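Local coordinates for carbohydrate binding module family 33 and 10 domain protein (Teredinibacter turnerae, PDB 6RW7), which is a copper-dependent lytic polysaccharide monooxygenase of family AA10, here its catalytic domain, that probably binds and oxidatively cleaves cellulose, at residues 49-54 against 73-78; 182-187 against 194-199. All blocks are in the same frame, centred on the assembly; numbering follows the deposited sequence.

Contact 1 (49-54 against 73-78); sequences MSVVAH and ETWNPA
Thr74 OG1 donates to Ser50 O at 2.7 Å, approaching in the plane of the carbonyl; chi1 of -52° sets OG1 anti to its own carbonyl carbon, where it can face Ser50 O. The backbone bond from Glu73 N to Val52 O measures 2.9 Å. At the outer end, His54 ND1 donates to Glu73 OE2 at 2.7 Å, almost straight at 169°. The carboxylate oxygen lies in the plane of the imidazole, but the ring meets it from above the carboxylate plane, the two planes being 40° apart. His54 NE2 is hydrogen-bonded to Glu193, so both ring nitrogens have a carboxylate partner and the ring's rotation is fixed.

Two waters complete the polar seam. One accepts from Val52 N and Thr74 N and donates to Ser50 O, joining these three backbone groups beside the direct bonds. The other accepts from His54 N and donates to Glu73 OE2, a second grip on that oxygen.

Apolar packing is slight. Val51 CG2 meets the indole edge of Trp75 in its plane, 3.8 Å from CZ3, while Thr74 CG2 lies over one face of the same indole, and the His44 ring also meets it.

The result is a loop without regular structure fastened to a short edge strand of the LPMO core, close to the copper site: Ser50 touches the copper ligand His1, and His54 holds Glu193, a copper-binding residue in a structure of this protein.

Contact 2 (182-187 against 194-199); sequences FAEWGR and RFFSCV
Strands 182-187 and 194-199 run antiparallel, 4.6 Å apart with their directions at 166°, and Ala183-Ser197 and Trp185-Phe195 are the hydrogen-bonded pairs. Phe195 CD1 comes 3.5 Å from Trp185 CE3; the two rings point the same way, with planes 29° apart, yet are slid so far that they barely overlap. Beyond them, Trp185 NE1 is held by Thr111.

The other face carries Glu184, Arg194, Phe196, Phe182 and Cys198. Arg194 NH1 makes a salt bridge of 2.8 Å to Glu184 OE1, met on its anti side but well out of the carboxylate plane, in a bent bond; NH2 bridges to Glu113, and Gly186 CA lies over the guanidinium centre. Chi3 of -66° bends the chain, carrying NE round. These strands form a beta hairpin in the immunoglobulin-like core of the AA10 fold, and Phe195 closely approaches the bound copper(I). A leucine in place of Arg194 would probably leave Glu184 OE1 and Glu113 without their charged mate in this buried layer.

Next to the bridge, Glu184 OE2 sits at the edge of the Phe196 ring, 3.5 Å from CE2, and also accepts from Arg58 N. Phe182 CZ packs 3.7 Å from Phe196 CD2, while Cys198 SG, disulfide-bonded to Cys68, lies at the Phe182 ring edge.

Overall arrangement
Contact 1 comes first along the chain and closes before contact 2 opens; their centres are 11 Å apart, and both reach the same mixed sheet. Strand 193-202 lies between strands 52-54 and 178-187, pairing antiparallel with each, so the hairpin of contact 2 continues across the sheet into contact 1. Backbone bonds from Arg194 N to Ala53 O (2.9 Å) and from Phe196 N to Val51 O (3.0 Å) probably make the join, and Val52 CG2 packs against Phe195 CE2. Loop 73-78 thus lies along the edge strand. The shared strand links this loop to the buried hairpin close to copper(I), which His1 and His107 bind.

Contact 1 (49-54 against 73-78)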
loop_
_atom_site.group_PDB
_atom_site.type_symbol
_atom_site.label_atom_id
_atom_site.label_comp_id
_atom_site.label_asym_id
_atom_site.label_seq_id
_atom_site.Cartn_x
_atom_site.Cartn_y
_atom_site.Cartn_z
ATOM N N MET A 49 3.245 -4.212 9.327
ATOM C CA MET A 49 4.413 -3.435 8.833
ATOM C C MET A 49 5.346 -4.305 7.981
ATOM O O MET A 49 6.432 -3.832 7.614
ATOM C CB MET A 49 5.188 -2.822 9.998
ATOM C CG MET A 49 5.933 -3.786 10.872
ATOM S SD MET A 49 4.940 -4.911 11.901
ATOM C CE MET A 49 4.174 -3.747 13.033
ATOM N N SER A 50 4.960 -5.543 7.700
ATOM C CA SER A 50 5.911 -6.556 7.178
ATOM C C SER A 50 5.425 -7.174 5.876
ATOM O O SER A 50 5.650 -8.372 5.697
ATOM C CB SER A 50 6.154 -7.603 8.221
ATOM O OG SER A 50 6.510 -6.997 9.453
ATOM N N VAL A 51 4.792 -6.396 4.997
ATOM C CA VAL A 51 4.481 -6.918 3.640
ATOM C C VAL A 51 5.733 -6.645 2.808
ATOM O O VAL A 51 5.954 -5.481 2.432
ATOM C CB VAL A 51 3.217 -6.308 3.018
ATOM C CG1 VAL A 51 2.905 -7.057 1.743
ATOM C CG2 VAL A 51 2.021 -6.360 3.961
ATOM N N VAL A 52 6.567 -7.668 2.603
ATOM C CA VAL A 52 7.999 -7.464 2.258
ATOM C C VAL A 52 8.499 -8.472 1.229
ATOM O O VAL A 52 8.055 -9.642 1.228
ATOM C CB VAL A 52 8.880 -7.476 3.529
ATOM C CG1 VAL A 52 8.885 -8.829 4.220
ATOM C CG2 VAL A 52 10.297 -6.989 3.261
ATOM N N ALA A 53 9.428 -7.993 0.409
ATOM C CA ALA A 53 10.204 -8.828 -0.520
ATOM C C ALA A 53 11.605 -8.248 -0.639
ATOM O O ALA A 53 11.872 -7.170 -0.087
ATOM C CB ALA A 53 9.505 -8.887 -1.857
ATOM N N HIS A 54 12.470 -8.920 -1.396
ATOM C CA HIS A 54 13.834 -8.442 -1.665
ATOM C C HIS A 54 14.061 -8.502 -3.167
ATOM O O HIS A 54 14.710 -9.426 -3.628
ATOM C CB HIS A 54 14.864 -9.259 -0.883
ATOM C CG HIS A 54 14.727 -9.068 0.579
ATOM N ND1 HIS A 54 13.871 -9.832 1.337
ATOM C CD2 HIS A 54 15.308 -8.183 1.413
ATOM C CE1 HIS A 54 13.905 -9.405 2.586
ATOM N NE2 HIS A 54 14.812 -8.418 2.660
ATOM N N GLU A 73 7.137 -12.368 1.743
ATOM C CA GLU A 73 7.917 -13.337 2.538
ATOM C C GLU A 73 7.252 -13.658 3.870
ATOM O O GLU A 73 7.488 -14.762 4.372
ATOM C CB GLU A 73 9.309 -12.775 2.795
ATOM C CG GLU A 73 10.084 -12.577 1.514
ATOM C CD GLU A 73 11.547 -12.215 1.660
ATOM O OE1 GLU A 73 12.068 -12.347 2.783
ATOM O OE2 GLU A 73 12.166 -11.804 0.668
ATOM N N THR A 74 6.549 -12.726 4.492
ATOM C CA THR A 74 6.009 -12.989 5.862
ATOM C C THR A 74 4.904 -14.047 5.800
ATOM O O THR A 74 4.877 -14.973 6.661
ATOM C CB THR A 74 5.537 -11.683 6.519
ATOM O OG1 THR A 74 6.635 -10.771 6.409
ATOM C CG2 THR A 74 5.063 -11.876 7.946
ATOM N N TRP A 75 3.985 -13.883 4.853
ATOM C CA TRP A 75 2.880 -14.819 4.568
ATOM C C TRP A 75 2.488 -14.644 3.107
ATOM O O TRP A 75 2.617 -13.539 2.572
ATOM C CB TRP A 75 1.677 -14.643 5.507
ATOM C CG TRP A 75 1.696 -13.512 6.489
ATOM C CD1 TRP A 75 1.599 -13.617 7.846
ATOM C CD2 TRP A 75 1.750 -12.110 6.197
ATOM N NE1 TRP A 75 1.563 -12.381 8.424
ATOM C CE2 TRP A 75 1.674 -11.434 7.440
ATOM C CE3 TRP A 75 1.887 -11.371 5.017
ATOM C CZ2 TRP A 75 1.702 -10.048 7.515
ATOM C CZ3 TRP A 75 1.936 -9.997 5.103
ATOM C CH2 TRP A 75 1.845 -9.347 6.336
ATOM N N ASN A 76 1.999 -15.718 2.504
ATOM C CA ASN A 76 1.513 -15.670 1.108
ATOM C C ASN A 76 0.368 -16.662 1.020
ATOM O O ASN A 76 0.608 -17.858 1.196
ATOM C CB ASN A 76 2.652 -15.977 0.146
ATOM C CG ASN A 76 2.226 -15.864 -1.294
ATOM O OD1 ASN A 76 1.328 -15.094 -1.589
ATOM N ND2 ASN A 76 2.897 -16.589 -2.176
ATOM N N PRO A 77 -0.898 -16.247 0.841
ATOM C CA PRO A 77 -1.293 -14.846 0.680
ATOM C C PRO A 77 -1.127 -14.025 1.960
ATOM O O PRO A 77 -1.041 -14.584 3.052
ATOM C CB PRO A 77 -2.782 -14.928 0.274
ATOM C CG PRO A 77 -3.254 -16.250 0.807
ATOM C CD PRO A 77 -2.049 -17.164 0.755
ATOM N N ALA A 78 -1.079 -12.702 1.812
ATOM C CA ALA A 78 -1.074 -11.760 2.951
ATOM C C ALA A 78 -2.500 -11.612 3.480
ATOM O O ALA A 78 -3.485 -11.748 2.736
ATOM C CB ALA A 78 -0.525 -10.407 2.536
HETATM O O HOH W 1 5.322 -10.283 3.386
HETATM O O HOH W 2 11.879 -11.796 -1.983
#

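Contact 2 (182-187 against 194-199)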
loop_
_atom_site.group_PDB
_atom_site.type_symbol
_atom_site.label_atom_id
_atom_site.label_comp_id
_atom_site.label_asym_id
_atom_site.label_seq_id
_atom_site.Cartn_x
_atom_site.Cartn_y
_atom_site.Cartn_z
ATOM N N PHE A 182 -1.854 0.771 -5.343
ATOM C CA PHE A 182 -0.846 -0.239 -4.959
ATOM C C PHE A 182 0.503 0.489 -4.934
ATOM O O PHE A 182 0.902 1.085 -5.949
ATOM C CB PHE A 182 -0.899 -1.438 -5.915
ATOM C CG PHE A 182 0.358 -2.263 -5.872
ATOM C CD1 PHE A 182 0.537 -3.174 -4.856
ATOM C CD2 PHE A 182 1.376 -2.082 -6.791
ATOM C CE1 PHE A 182 1.698 -3.911 -4.757
ATOM C CE2 PHE A 182 2.542 -2.822 -6.695
ATOM C CZ PHE A 182 2.698 -3.719 -5.672
ATOM N N ALA A 183 1.198 0.460 -3.802
ATOM C CA ALA A 183 2.408 1.269 -3.599
ATOM C C ALA A 183 3.552 0.428 -3.052
ATOM O O ALA A 183 3.336 -0.519 -2.285
ATOM C CB ALA A 183 2.113 2.407 -2.657
ATOM N N GLU A 184 4.752 0.859 -3.399
ATOM C CA GLU A 184 5.992 0.207 -2.971
ATOM C C GLU A 184 6.952 1.230 -2.376
ATOM O O GLU A 184 7.052 2.359 -2.903
ATOM C CB GLU A 184 6.698 -0.450 -4.157
ATOM C CG GLU A 184 5.846 -1.425 -4.930
ATOM C CD GLU A 184 6.546 -2.055 -6.121
ATOM O OE1 GLU A 184 7.640 -1.550 -6.513
ATOM O OE2 GLU A 184 5.995 -3.042 -6.644
ATOM N N TRP A 185 7.678 0.785 -1.357
ATOM C CA TRP A 185 8.810 1.544 -0.784
ATOM C C TRP A 185 10.035 0.654 -0.947
ATOM O O TRP A 185 10.075 -0.395 -0.299
ATOM C CB TRP A 185 8.522 1.960 0.658
ATOM C CG TRP A 185 9.731 2.363 1.435
ATOM C CD1 TRP A 185 10.781 3.127 1.014
ATOM C CD2 TRP A 185 9.994 2.006 2.800
ATOM N NE1 TRP A 185 11.699 3.243 2.016
ATOM C CE2 TRP A 185 11.249 2.561 3.116
ATOM C CE3 TRP A 185 9.304 1.265 3.771
ATOM C CZ2 TRP A 185 11.833 2.386 4.365
ATOM C CZ3 TRP A 185 9.884 1.107 5.010
ATOM C CH2 TRP A 185 11.140 1.645 5.291
ATOM N N GLY A 186 10.963 1.047 -1.811
ATOM C CA GLY A 186 12.128 0.201 -2.110
ATOM C C GLY A 186 13.406 0.790 -1.567
ATOM O O GLY A 186 13.705 1.985 -1.817
ATOM N N ARG A 187 14.174 -0.042 -0.878
ATOM C CA ARG A 187 15.568 0.269 -0.502
ATOM C C ARG A 187 16.472 -0.079 -1.685
ATOM O O ARG A 187 16.043 -0.759 -2.632
ATOM C CB ARG A 187 15.929 -0.500 0.772
ATOM C CG ARG A 187 15.106 -0.054 1.969
ATOM C CD ARG A 187 15.284 -0.938 3.177
ATOM N NE ARG A 187 16.649 -0.906 3.680
ATOM C CZ ARG A 187 17.180 -1.807 4.509
ATOM N NH1 ARG A 187 16.455 -2.803 4.987
ATOM N NH2 ARG A 187 18.439 -1.710 4.848
ATOM N N ARG A 194 11.939 -4.295 0.056
ATOM C CA ARG A 194 10.823 -3.505 -0.521
ATOM C C ARG A 194 9.559 -3.824 0.267
ATOM O O ARG A 194 9.320 -5.000 0.566
ATOM C CB ARG A 194 10.657 -3.866 -1.995
ATOM C CG ARG A 194 9.616 -3.048 -2.752
ATOM C CD ARG A 194 9.675 -3.382 -4.247
ATOM N NE ARG A 194 10.960 -2.912 -4.760
ATOM C CZ ARG A 194 11.198 -1.730 -5.324
ATOM N NH1 ARG A 194 10.224 -0.881 -5.634
ATOM N NH2 ARG A 194 12.446 -1.382 -5.582
ATOM N N PHE A 195 8.777 -2.794 0.589
ATOM C CA PHE A 195 7.522 -2.938 1.353
ATOM C C PHE A 195 6.361 -2.500 0.479
ATOM O O PHE A 195 6.547 -1.647 -0.419
ATOM C CB PHE A 195 7.596 -2.142 2.653
ATOM C CG PHE A 195 8.666 -2.684 3.554
ATOM C CD1 PHE A 195 9.957 -2.201 3.462
ATOM C CD2 PHE A 195 8.384 -3.708 4.451
ATOM C CE1 PHE A 195 10.956 -2.749 4.252
ATOM C CE2 PHE A 195 9.387 -4.268 5.221
ATOM C CZ PHE A 195 10.666 -3.789 5.109
ATOM N N PHE A 196 5.227 -3.149 0.677
ATOM C CA PHE A 196 4.036 -3.007 -0.183
ATOM C C PHE A 196 2.845 -2.536 0.637
ATOM O O PHE A 196 2.660 -2.978 1.740
ATOM C CB PHE A 196 3.717 -4.334 -0.881
ATOM C CG PHE A 196 4.879 -4.871 -1.661
ATOM C CD1 PHE A 196 5.828 -5.678 -1.054
ATOM C CD2 PHE A 196 5.057 -4.510 -2.983
ATOM C CE1 PHE A 196 6.913 -6.136 -1.775
ATOM C CE2 PHE A 196 6.146 -4.973 -3.707
ATOM C CZ PHE A 196 7.074 -5.779 -3.089
ATOM N N SER A 197 2.017 -1.683 0.050
ATOM C CA SER A 197 0.853 -1.123 0.766
ATOM C C SER A 197 -0.243 -0.777 -0.234
ATOM O O SER A 197 0.047 -0.096 -1.236
ATOM C CB SER A 197 1.292 0.045 1.597
ATOM O OG SER A 197 0.304 0.454 2.535
ATOM N N CYS A 198 -1.452 -1.279 -0.004
ATOM C CA CYS A 198 -2.651 -0.956 -0.810
ATOM C C CYS A 198 -3.542 0.044 -0.078
ATOM O O CYS A 198 -3.737 -0.099 1.130
ATOM C CB CYS A 198 -3.464 -2.202 -1.112
ATOM S SG CYS A 198 -2.739 -3.139 -2.478
ATOM N N VAL A 199 -4.108 0.985 -0.817
ATOM C CA VAL A 199 -5.043 1.993 -0.277
ATOM C C VAL A 199 -6.360 1.879 -1.042
ATOM O O VAL A 199 -6.355 2.024 -2.284
ATOM C CB VAL A 199 -4.467 3.416 -0.398
ATOM C CG1 VAL A 199 -5.352 4.385 0.363
ATOM C CG2 VAL A 199 -3.031 3.492 0.101
HETATM O O HOH W 3 14.109 -2.660 -3.546
#